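Local coordinates for protein quinone oxidoreductase (Coxiella burnetii, PDB 3TQH) that binds NADPH and probably uses it to reduce quinones, as a member of the medium-chain dehydrogenase/reductase family, at residues V244-A249 / G265-F270; I158-G163 / D221-D226. All coordinates share one frame; numbering follows the deposited sequence.

Contact 1: V244-A249 / G265-F270; sequences VPTITA and GLLKQF. With NDP (NADPH dihydro-nicotinamide-adenine-dinucleotide phosphate), chain B; SO4 (sulfate ion), chain C.
V244 and L266 meet beside the flat nicotinamide end of NADPH, V244 CG1 against one face of the ring and the carbonyls of both residues at the carboxamide. This methyl sits 3.3 Å from C2N of the cofactor; CG1 is anti to the backbone N (chi1 174°), which carries it to the ring. The other methyl, CG2, lies 4.3 Å from L266 CD2, a looser apolar contact. Across the opposite face, O1 of a sulfate, probably from the crystallisation liquor, comes within 3.3 Å of the same C2N. The polar atoms of the carboxamide are bonded by backbone atoms. Its N7N donates to V244 O at 2.9 Å and to L266 O at 2.7 Å; both bonds are bent (135° for the first), and both acceptors are displaced from the amide plane toward the face that carries V244 CG1. At the other end, K268 N gives a nearly straight bond (164°) to O7N of the cofactor at 2.7 Å. One donor and two acceptors thus distinguish the amide oxygen from its nitrogen and fix the carboxamide's rotation. T246 approaches N7N with CG2, which also packs 3.9 Å from L267 CD2, while its N and OG1 hold the sulfate, which K51 grips as well. No direct hydrogen bond joins the two loops: the cofactor bridges them. They follow the parallel strands 239-243 and 262-264, before helices 249-258 and 272-283, and helix 135-147 packs against them, T140 touching V244, L266 and K268 and A144 touching L266.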
ATOM      1  N   VAL A 244       7.822  -8.620  -0.329  1.00 10.17           N
ATOM      2  CA  VAL A 244       7.136  -7.475  -0.938  1.00  9.89           C
ATOM      3  C   VAL A 244       7.977  -6.184  -1.043  1.00 10.87           C
ATOM      4  O   VAL A 244       7.871  -5.477  -2.048  1.00 11.49           O
ATOM      5  CB  VAL A 244       5.785  -7.204  -0.206  1.00  9.14           C
ATOM      6  CG1 VAL A 244       5.109  -5.930  -0.713  1.00  8.34           C
ATOM      7  CG2 VAL A 244       4.854  -8.398  -0.372  1.00  8.53           C
ATOM      8  N   PRO A 245       8.801  -5.861  -0.020  1.00 11.06           N
ATOM      9  CA  PRO A 245       9.673  -4.702  -0.212  1.00 12.13           C
ATOM     10  C   PRO A 245      10.678  -4.970  -1.317  1.00 13.48           C
ATOM     11  O   PRO A 245      11.347  -6.009  -1.314  1.00 14.23           O
ATOM     12  CB  PRO A 245      10.370  -4.533   1.147  1.00 12.34           C
ATOM     13  CG  PRO A 245       9.528  -5.287   2.113  1.00 11.14           C
ATOM     14  CD  PRO A 245       8.935  -6.422   1.333  1.00 10.59           C
ATOM     15  N   THR A 246      10.763  -4.043  -2.264  1.00 14.48           N
ATOM     16  CA  THR A 246      11.502  -4.264  -3.502  1.00 15.63           C
ATOM     17  C   THR A 246      13.018  -4.242  -3.330  1.00 17.29           C
ATOM     18  O   THR A 246      13.732  -4.915  -4.069  1.00 18.35           O
ATOM     19  CB  THR A 246      11.115  -3.204  -4.557  1.00 16.57           C
ATOM     20  OG1 THR A 246      11.336  -1.898  -4.014  1.00 16.26           O
ATOM     21  CG2 THR A 246       9.640  -3.349  -4.958  1.00 14.48           C
ATOM     22  N   ILE A 247      13.512  -3.476  -2.362  1.00 18.01           N
ATOM     23  CA  ILE A 247      14.953  -3.262  -2.234  1.00 19.87           C
ATOM     24  C   ILE A 247      15.740  -4.525  -1.858  1.00 20.05           C
ATOM     25  O   ILE A 247      16.883  -4.678  -2.281  1.00 21.55           O
ATOM     26  CB  ILE A 247      15.269  -2.135  -1.228  1.00 20.81           C
ATOM     27  CG1 ILE A 247      16.724  -1.676  -1.385  1.00 23.23           C
ATOM     28  CG2 ILE A 247      14.979  -2.580   0.200  1.00 19.90           C
ATOM     29  CD1 ILE A 247      17.008  -0.349  -0.736  1.00 25.61           C
ATOM     30  N   THR A 248      15.137  -5.421  -1.072  1.00 18.59           N
ATOM     31  CA  THR A 248      15.794  -6.678  -0.693  1.00 18.62           C
ATOM     32  C   THR A 248      15.140  -7.908  -1.331  1.00 17.53           C
ATOM     33  O   THR A 248      15.440  -9.031  -0.947  1.00 17.37           O
ATOM     34  CB  THR A 248      15.815  -6.867   0.840  1.00 18.20           C
ATOM     35  OG1 THR A 248      14.477  -6.792   1.350  1.00 17.03           O
ATOM     36  CG2 THR A 248      16.686  -5.812   1.502  1.00 18.99           C
ATOM     37  N   ALA A 249      14.260  -7.696  -2.309  1.00 16.96           N
ATOM     38  CA  ALA A 249      13.586  -8.805  -2.991  1.00 16.47           C
ATOM     39  C   ALA A 249      14.595  -9.759  -3.627  1.00 17.64           C
ATOM     40  O   ALA A 249      14.503 -10.970  -3.458  1.00 17.18           O
ATOM     41  CB  ALA A 249      12.625  -8.280  -4.046  1.00 16.23           C
ATOM     42  N   GLY A 265       9.318 -11.885  -5.775  1.00 15.87           N
ATOM     43  CA  GLY A 265       9.138 -10.488  -5.424  1.00 15.79           C
ATOM     44  C   GLY A 265       7.699 -10.115  -5.732  1.00 15.80           C
ATOM     45  O   GLY A 265       6.888 -10.969  -6.096  1.00 16.09           O
ATOM     46  N   LEU A 266       7.379  -8.837  -5.583  1.00 16.07           N
ATOM     47  CA  LEU A 266       6.074  -8.324  -5.966  1.00 16.09           C
ATOM     48  C   LEU A 266       6.195  -6.863  -6.364  1.00 16.73           C
ATOM     49  O   LEU A 266       6.765  -6.060  -5.620  1.00 16.54           O
ATOM     50  CB  LEU A 266       5.069  -8.456  -4.819  1.00 14.98           C
ATOM     51  CG  LEU A 266       3.604  -8.308  -5.245  1.00 15.45           C
ATOM     52  CD1 LEU A 266       3.071  -9.649  -5.727  1.00 16.15           C
ATOM     53  CD2 LEU A 266       2.735  -7.771  -4.118  1.00 15.16           C
ATOM     54  N   LEU A 267       5.674  -6.542  -7.549  1.00 17.74           N
ATOM     55  CA  LEU A 267       5.454  -5.164  -7.973  1.00 18.48           C
ATOM     56  C   LEU A 267       3.957  -4.980  -8.191  1.00 18.45           C
ATOM     57  O   LEU A 267       3.379  -5.545  -9.129  1.00 19.01           O
ATOM     58  CB  LEU A 267       6.213  -4.862  -9.264  1.00 20.22           C
ATOM     59  CG  LEU A 267       7.731  -4.684  -9.136  1.00 21.44           C
ATOM     60  CD1 LEU A 267       8.398  -4.828 -10.497  1.00 23.22           C
ATOM     61  CD2 LEU A 267       8.072  -3.337  -8.497  1.00 21.21           C
ATOM     62  N   LYS A 268       3.334  -4.208  -7.301  1.00 17.83           N
ATOM     63  CA  LYS A 268       1.910  -3.906  -7.377  1.00 17.93           C
ATOM     64  C   LYS A 268       1.542  -3.341  -8.743  1.00 19.23           C
ATOM     65  O   LYS A 268       2.141  -2.370  -9.200  1.00 20.04           O
ATOM     66  CB  LYS A 268       1.526  -2.897  -6.285  1.00 17.48           C
ATOM     67  CG  LYS A 268       0.084  -2.362  -6.387  1.00 18.86           C
ATOM     68  CD  LYS A 268       0.002  -0.892  -5.998  1.00 20.30           C
ATOM     69  CE  LYS A 268       0.596   0.038  -7.046  1.00 21.88           C
ATOM     70  NZ  LYS A 268       1.099   1.316  -6.432  1.00 23.48           N
ATOM     71  N   GLN A 269       0.560  -3.964  -9.387  1.00 19.73           N
ATOM     72  CA  GLN A 269       0.014  -3.473 -10.645  1.00 21.54           C
ATOM     73  C   GLN A 269      -1.424  -3.005 -10.435  1.00 21.00           C
ATOM     74  O   GLN A 269      -2.148  -3.564  -9.607  1.00 19.71           O
ATOM     75  CB  GLN A 269       0.029  -4.580 -11.702  1.00 22.94           C
ATOM     76  CG  GLN A 269       1.409  -5.079 -12.090  1.00 24.84           C
ATOM     77  CD  GLN A 269       1.337  -6.211 -13.101  1.00 28.79           C
ATOM     78  OE1 GLN A 269       0.652  -6.107 -14.123  1.00 33.02           O
ATOM     79  NE2 GLN A 269       2.043  -7.302 -12.823  1.00 29.76           N
ATOM     80  N   PHE A 270      -1.841  -1.991 -11.188  1.00 21.91           N
ATOM     81  CA  PHE A 270      -3.236  -1.570 -11.154  1.00 22.06           C
ATOM     82  C   PHE A 270      -4.116  -2.582 -11.884  1.00 22.71           C
ATOM     83  O   PHE A 270      -3.868  -2.901 -13.047  1.00 24.03           O
ATOM     84  CB  PHE A 270      -3.438  -0.181 -11.756  1.00 23.42           C
ATOM     85  CG  PHE A 270      -4.778   0.416 -11.417  1.00 23.72           C
ATOM     86  CD1 PHE A 270      -4.982   1.033 -10.187  1.00 21.67           C
ATOM     87  CD2 PHE A 270      -5.845   0.312 -12.298  1.00 25.37           C
ATOM     88  CE1 PHE A 270      -6.213   1.564  -9.850  1.00 22.36           C
ATOM     89  CE2 PHE A 270      -7.092   0.848 -11.972  1.00 26.24           C
ATOM     90  CZ  PHE A 270      -7.275   1.472 -10.743  1.00 24.73           C
TER
HETATM   91  PA  NDP B 500       3.379  -0.164   7.163  1.00  9.67           P
HETATM   92  O1A NDP B 500       4.200   1.002   7.542  1.00  9.38           O
HETATM   93  O2A NDP B 500       1.944   0.177   7.120  1.00  9.30           O
HETATM   94  O5B NDP B 500       3.596  -1.360   8.214  1.00 10.56           O
HETATM   95  C5B NDP B 500       3.697  -1.054   9.591  1.00 11.36           C
HETATM   96  C4B NDP B 500       3.600  -2.331  10.412  1.00 10.76           C
HETATM   97  O4B NDP B 500       4.836  -3.013  10.363  1.00 10.87           O
HETATM   98  C3B NDP B 500       3.300  -2.104  11.888  1.00 11.55           C
HETATM   99  O3B NDP B 500       1.975  -2.501  12.169  1.00 10.96           O
HETATM  100  C2B NDP B 500       4.322  -2.950  12.641  1.00 11.52           C
HETATM  101  O2B NDP B 500       3.734  -3.793  13.607  1.00 11.55           O
HETATM  102  C1B NDP B 500       4.964  -3.776  11.540  1.00 10.36           C
HETATM  103  N9A NDP B 500       6.385  -4.089  11.754  1.00 10.61           N
HETATM  104  C8A NDP B 500       7.428  -3.198  11.822  1.00 12.21           C
HETATM  105  N7A NDP B 500       8.572  -3.889  12.000  1.00 12.42           N
HETATM  106  C5A NDP B 500       8.277  -5.205  12.045  1.00 10.47           C
HETATM  107  C6A NDP B 500       9.077  -6.326  12.215  1.00  9.73           C
HETATM  108  N6A NDP B 500      10.383  -6.183  12.368  1.00 10.57           N
HETATM  109  N1A NDP B 500       8.502  -7.577  12.228  1.00  8.93           N
HETATM  110  C2A NDP B 500       7.129  -7.702  12.065  1.00  8.24           C
HETATM  111  N3A NDP B 500       6.332  -6.585  11.889  1.00  8.14           N
HETATM  112  C4A NDP B 500       6.904  -5.350  11.885  1.00  9.65           C
HETATM  113  O3  NDP B 500       3.880  -0.779   5.762  1.00 10.58           O
HETATM  114  PN  NDP B 500       2.957  -1.364   4.573  1.00 10.39           P
HETATM  115  O1N NDP B 500       2.297  -0.238   3.878  1.00 11.69           O
HETATM  116  O2N NDP B 500       2.138  -2.501   5.018  1.00 10.06           O
HETATM  117  O5D NDP B 500       4.109  -1.925   3.603  1.00 11.43           O
HETATM  118  C5D NDP B 500       5.079  -2.849   4.056  1.00 10.81           C
HETATM  119  C4D NDP B 500       6.254  -2.880   3.085  1.00 10.98           C
HETATM  120  O4D NDP B 500       5.819  -3.297   1.804  1.00 10.77           O
HETATM  121  C3D NDP B 500       6.884  -1.504   2.926  1.00 11.92           C
HETATM  122  O3D NDP B 500       8.287  -1.622   2.981  1.00 12.00           O
HETATM  123  C2D NDP B 500       6.408  -1.030   1.569  1.00 12.48           C
HETATM  124  O2D NDP B 500       7.321  -0.144   0.949  1.00 13.55           O
HETATM  125  C1D NDP B 500       6.224  -2.355   0.822  1.00 11.98           C
HETATM  126  N1N NDP B 500       5.242  -2.324  -0.287  1.00 11.57           N
HETATM  127  C2N NDP B 500       5.640  -2.822  -1.503  1.00 12.08           C
HETATM  128  C3N NDP B 500       4.815  -2.786  -2.625  1.00 12.08           C
HETATM  129  C7N NDP B 500       5.265  -3.336  -3.947  1.00 12.38           C
HETATM  130  O7N NDP B 500       4.384  -3.255  -5.047  1.00 13.05           O
HETATM  131  N7N NDP B 500       6.477  -3.875  -4.061  1.00 10.79           N
HETATM  132  C4N NDP B 500       3.449  -2.177  -2.480  1.00 12.70           C
HETATM  133  C5N NDP B 500       3.072  -1.663  -1.128  1.00 12.66           C
HETATM  134  C6N NDP B 500       3.997  -1.769  -0.093  1.00 12.52           C
HETATM  135  P2B NDP B 500       3.920  -3.515  15.183  1.00 14.31           P
HETATM  136  O1X NDP B 500       2.948  -4.391  15.933  1.00 14.81           O
HETATM  137  O2X NDP B 500       3.617  -2.069  15.494  1.00 16.49           O
HETATM  138  O3X NDP B 500       5.316  -3.837  15.641  1.00 14.93           O
HETATM  139  S   SO4 C 319       8.773  -0.428  -2.213  1.00 27.37           S
HETATM  140  O1  SO4 C 319       7.343  -0.116  -2.214  1.00 27.76           O
HETATM  141  O2  SO4 C 319       8.996  -1.826  -1.851  1.00 26.45           O
HETATM  142  O3  SO4 C 319       9.329  -0.169  -3.536  1.00 27.87           O
HETATM  143  O4  SO4 C 319       9.457   0.429  -1.257  1.00 28.52           O

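Contact 2: I158-G163 / D221-D226; sequences IHAGAG and DLVGGD. With NDP (NADPH dihydro-nicotinamide-adenine-dinucleotide phosphate), chain B.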
ATOM      1  N   ILE A 158       2.032 -14.066   7.634  1.00  8.83           N
ATOM      2  CA  ILE A 158       2.043 -12.691   7.144  1.00  8.20           C
ATOM      3  C   ILE A 158       2.797 -11.823   8.150  1.00  8.40           C
ATOM      4  O   ILE A 158       2.303 -11.559   9.242  1.00  8.61           O
ATOM      5  CB  ILE A 158       0.599 -12.140   6.975  1.00  8.28           C
ATOM      6  CG1 ILE A 158      -0.222 -13.051   6.049  1.00  8.88           C
ATOM      7  CG2 ILE A 158       0.615 -10.721   6.447  1.00  7.30           C
ATOM      8  CD1 ILE A 158      -1.608 -12.544   5.730  1.00  7.90           C
ATOM      9  N   HIS A 159       4.005 -11.403   7.790  1.00  8.40           N
ATOM     10  CA  HIS A 159       4.772 -10.496   8.635  1.00  8.71           C
ATOM     11  C   HIS A 159       4.138  -9.109   8.632  1.00  8.51           C
ATOM     12  O   HIS A 159       3.519  -8.704   7.650  1.00  7.98           O
ATOM     13  CB  HIS A 159       6.220 -10.378   8.154  1.00  8.91           C
ATOM     14  CG  HIS A 159       7.077 -11.548   8.516  1.00  9.67           C
ATOM     15  ND1 HIS A 159       7.488 -11.795   9.807  1.00 11.09           N
ATOM     16  CD2 HIS A 159       7.622 -12.525   7.753  1.00  9.96           C
ATOM     17  CE1 HIS A 159       8.238 -12.882   9.827  1.00 11.49           C
ATOM     18  NE2 HIS A 159       8.335 -13.343   8.594  1.00 11.84           N
ATOM     19  N   ALA A 160       4.313  -8.378   9.729  1.00  8.81           N
ATOM     20  CA  ALA A 160       3.838  -7.003   9.816  1.00  8.87           C
ATOM     21  C   ALA A 160       2.335  -6.931   9.587  1.00  8.54           C
ATOM     22  O   ALA A 160       1.859  -6.114   8.803  1.00  8.21           O
ATOM     23  CB  ALA A 160       4.574  -6.123   8.814  1.00  8.29           C
ATOM     24  N   GLY A 161       1.599  -7.786  10.293  1.00  8.93           N
ATOM     25  CA  GLY A 161       0.166  -7.949  10.074  1.00  8.94           C
ATOM     26  C   GLY A 161      -0.699  -6.753  10.417  1.00  9.19           C
ATOM     27  O   GLY A 161      -1.795  -6.626   9.888  1.00  9.47           O
ATOM     28  N   ALA A 162      -0.217  -5.876  11.294  1.00  9.74           N
ATOM     29  CA  ALA A 162      -1.022  -4.755  11.791  1.00 10.31           C
ATOM     30  C   ALA A 162      -0.971  -3.520  10.889  1.00 10.08           C
ATOM     31  O   ALA A 162      -1.725  -2.574  11.096  1.00 10.09           O
ATOM     32  CB  ALA A 162      -0.590  -4.381  13.214  1.00 11.32           C
ATOM     33  N   GLY A 163      -0.095  -3.539   9.887  1.00  9.85           N
ATOM     34  CA  GLY A 163       0.140  -2.364   9.045  1.00 10.18           C
ATOM     35  C   GLY A 163      -0.794  -2.222   7.859  1.00  9.97           C
ATOM     36  O   GLY A 163      -1.813  -2.907   7.761  1.00  9.85           O
ATOM     37  N   ASP A 221       5.978 -11.805   3.147  1.00 11.98           N
ATOM     38  CA  ASP A 221       6.998 -11.050   3.861  1.00 12.50           C
ATOM     39  C   ASP A 221       6.860  -9.563   3.539  1.00 12.47           C
ATOM     40  O   ASP A 221       7.217  -9.114   2.444  1.00 12.82           O
ATOM     41  CB  ASP A 221       8.395 -11.550   3.490  1.00 13.08           C
ATOM     42  CG  ASP A 221       9.488 -10.620   3.959  1.00 14.13           C
ATOM     43  OD1 ASP A 221       9.341 -10.041   5.058  1.00 14.99           O
ATOM     44  OD2 ASP A 221      10.498 -10.460   3.235  1.00 15.12           O
ATOM     45  N   LEU A 222       6.335  -8.807   4.499  1.00 12.09           N
ATOM     46  CA  LEU A 222       6.137  -7.374   4.330  1.00 12.16           C
ATOM     47  C   LEU A 222       7.193  -6.544   5.060  1.00 12.77           C
ATOM     48  O   LEU A 222       7.059  -5.330   5.147  1.00 12.92           O
ATOM     49  CB  LEU A 222       4.730  -6.993   4.791  1.00 11.84           C
ATOM     50  CG  LEU A 222       3.604  -7.653   3.984  1.00 11.34           C
ATOM     51  CD1 LEU A 222       2.285  -7.557   4.725  1.00 10.90           C
ATOM     52  CD2 LEU A 222       3.504  -7.023   2.590  1.00 11.67           C
ATOM     53  N   VAL A 223       8.244  -7.197   5.567  1.00 13.41           N
ATOM     54  CA  VAL A 223       9.364  -6.497   6.231  1.00 14.42           C
ATOM     55  C   VAL A 223      10.649  -6.561   5.398  1.00 15.34           C
ATOM     56  O   VAL A 223      11.361  -5.571   5.275  1.00 16.63           O
ATOM     57  CB  VAL A 223       9.641  -7.066   7.645  1.00 14.70           C
ATOM     58  CG1 VAL A 223      10.804  -6.326   8.310  1.00 15.43           C
ATOM     59  CG2 VAL A 223       8.385  -6.980   8.498  1.00 13.74           C
ATOM     60  N   GLY A 224      10.942  -7.720   4.831  1.00 15.52           N
ATOM     61  CA  GLY A 224      12.127  -7.888   4.005  1.00 16.88           C
ATOM     62  C   GLY A 224      13.394  -7.930   4.842  1.00 18.47           C
ATOM     63  O   GLY A 224      13.350  -8.129   6.066  1.00 18.69           O
ATOM     64  N   GLY A 225      14.529  -7.731   4.182  1.00 19.78           N
ATOM     65  CA  GLY A 225      15.813  -7.778   4.860  1.00 21.49           C
ATOM     66  C   GLY A 225      15.980  -9.124   5.533  1.00 21.76           C
ATOM     67  O   GLY A 225      15.621 -10.153   4.968  1.00 21.27           O
ATOM     68  N   ASP A 226      16.483  -9.106   6.762  1.00 22.90           N
ATOM     69  CA  ASP A 226      16.821 -10.332   7.478  1.00 23.65           C
ATOM     70  C   ASP A 226      15.600 -11.114   7.970  1.00 22.13           C
ATOM     71  O   ASP A 226      15.682 -12.333   8.143  1.00 22.32           O
ATOM     72  CB  ASP A 226      17.762 -10.007   8.639  1.00 25.46           C
ATOM     73  CG  ASP A 226      19.126  -9.535   8.163  1.00 28.72           C
ATOM     74  OD1 ASP A 226      19.823 -10.319   7.469  1.00 30.71           O
ATOM     75  OD2 ASP A 226      19.506  -8.382   8.480  1.00 31.92           O
TER
HETATM   76  PA  NDP B 500       3.379  -0.164   7.163  1.00  9.67           P
HETATM   77  O1A NDP B 500       4.200   1.002   7.542  1.00  9.38           O
HETATM   78  O2A NDP B 500       1.944   0.177   7.120  1.00  9.30           O
HETATM   79  O5B NDP B 500       3.596  -1.360   8.214  1.00 10.56           O
HETATM   80  C5B NDP B 500       3.697  -1.054   9.591  1.00 11.36           C
HETATM   81  C4B NDP B 500       3.600  -2.331  10.412  1.00 10.76           C
HETATM   82  O4B NDP B 500       4.836  -3.013  10.363  1.00 10.87           O
HETATM   83  C3B NDP B 500       3.300  -2.104  11.888  1.00 11.55           C
HETATM   84  O3B NDP B 500       1.975  -2.501  12.169  1.00 10.96           O
HETATM   85  C2B NDP B 500       4.322  -2.950  12.641  1.00 11.52           C
HETATM   86  O2B NDP B 500       3.734  -3.793  13.607  1.00 11.55           O
HETATM   87  C1B NDP B 500       4.964  -3.776  11.540  1.00 10.36           C
HETATM   88  N9A NDP B 500       6.385  -4.089  11.754  1.00 10.61           N
HETATM   89  C8A NDP B 500       7.428  -3.198  11.822  1.00 12.21           C
HETATM   90  N7A NDP B 500       8.572  -3.889  12.000  1.00 12.42           N
HETATM   91  C5A NDP B 500       8.277  -5.205  12.045  1.00 10.47           C
HETATM   92  C6A NDP B 500       9.077  -6.326  12.215  1.00  9.73           C
HETATM   93  N6A NDP B 500      10.383  -6.183  12.368  1.00 10.57           N
HETATM   94  N1A NDP B 500       8.502  -7.577  12.228  1.00  8.93           N
HETATM   95  C2A NDP B 500       7.129  -7.702  12.065  1.00  8.24           C
HETATM   96  N3A NDP B 500       6.332  -6.585  11.889  1.00  8.14           N
HETATM   97  C4A NDP B 500       6.904  -5.350  11.885  1.00  9.65           C
HETATM   98  O3  NDP B 500       3.880  -0.779   5.762  1.00 10.58           O
HETATM   99  PN  NDP B 500       2.957  -1.364   4.573  1.00 10.39           P
HETATM  100  O1N NDP B 500       2.297  -0.238   3.878  1.00 11.69           O
HETATM  101  O2N NDP B 500       2.138  -2.501   5.018  1.00 10.06           O
HETATM  102  O5D NDP B 500       4.109  -1.925   3.603  1.00 11.43           O
HETATM  103  C5D NDP B 500       5.079  -2.849   4.056  1.00 10.81           C
HETATM  104  C4D NDP B 500       6.254  -2.880   3.085  1.00 10.98           C
HETATM  105  O4D NDP B 500       5.819  -3.297   1.804  1.00 10.77           O
HETATM  106  C3D NDP B 500       6.884  -1.504   2.926  1.00 11.92           C
HETATM  107  O3D NDP B 500       8.287  -1.622   2.981  1.00 12.00           O
HETATM  108  C2D NDP B 500       6.408  -1.030   1.569  1.00 12.48           C
HETATM  109  O2D NDP B 500       7.321  -0.144   0.949  1.00 13.55           O
HETATM  110  C1D NDP B 500       6.224  -2.355   0.822  1.00 11.98           C
HETATM  111  N1N NDP B 500       5.242  -2.324  -0.287  1.00 11.57           N
HETATM  112  C2N NDP B 500       5.640  -2.822  -1.503  1.00 12.08           C
HETATM  113  C3N NDP B 500       4.815  -2.786  -2.625  1.00 12.08           C
HETATM  114  C7N NDP B 500       5.265  -3.336  -3.947  1.00 12.38           C
HETATM  115  O7N NDP B 500       4.384  -3.255  -5.047  1.00 13.05           O
HETATM  116  N7N NDP B 500       6.477  -3.875  -4.061  1.00 10.79           N
HETATM  117  C4N NDP B 500       3.449  -2.177  -2.480  1.00 12.70           C
HETATM  118  C5N NDP B 500       3.072  -1.663  -1.128  1.00 12.66           C
HETATM  119  C6N NDP B 500       3.997  -1.769  -0.093  1.00 12.52           C
HETATM  120  P2B NDP B 500       3.920  -3.515  15.183  1.00 14.31           P
HETATM  121  O1X NDP B 500       2.948  -4.391  15.933  1.00 14.81           O
HETATM  122  O2X NDP B 500       3.617  -2.069  15.494  1.00 16.49           O
HETATM  123  O3X NDP B 500       5.316  -3.837  15.641  1.00 14.93           O
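The adenosine side of the dinucleotide site is built where H159 and A160, following strand 155-158, pack on D221, L222 and V223 at the end of strand 216-221. L222 packs against the chain just before the turn: its CD1 reaches 3.4 Å from H159 O and, alongside I158, 4.0 Å from I158 CG2. A160 CB fits against V223 CG2 at 3.9 Å, and that methyl also lies over a face of the adenine, 3.8 Å from N1A of the cofactor. A160 itself brings CA to 3.3 Å from N3A of NADPH. Between H159 and D221 the ring and carboxylate planes are 83° apart, with no bond between them. D221 OD1 instead bonds its own loop: V223 N, above the carboxylate plane, closes an Asx turn, and G224 N, 2.8 Å from OD1 on the syn side, extends it to an Asx motif, both donors coming from the same face. S243 binds D221 OD2, while T183 and S231 hold the two ring nitrogens of H159. At G163 a CB would run into O5B of the cofactor, and G161, G163 and G166 fit the GxGxxG pattern, so the turn before helix 164-175 is consistent with the glycine-rich dinucleotide-binding loop of a Rossmann fold.

In the fold
Along the chain, contact 2 comes first: segment 158-163 leaves strand 155-158, and the chain passes through strands 179-184 and 199-202 before 221-226 closes a loop of 57 intervening residues. Contact 1 follows, joining 244-249 to 265-270 over 15 residues made mainly of helix 249-258 and strand 262-264. The two are in series, neither nested nor crossed. Their segments follow four parallel strands adjacent in the sheet, in the order 155-158, 216-221, 239-243, 262-264. The contacts meet directly where V244 N lies 2.9 Å from D221 O, a probable hydrogen bond, and V244 CG2 packs on L222 CD2. Together they line NADPH from adenine to nicotinamide.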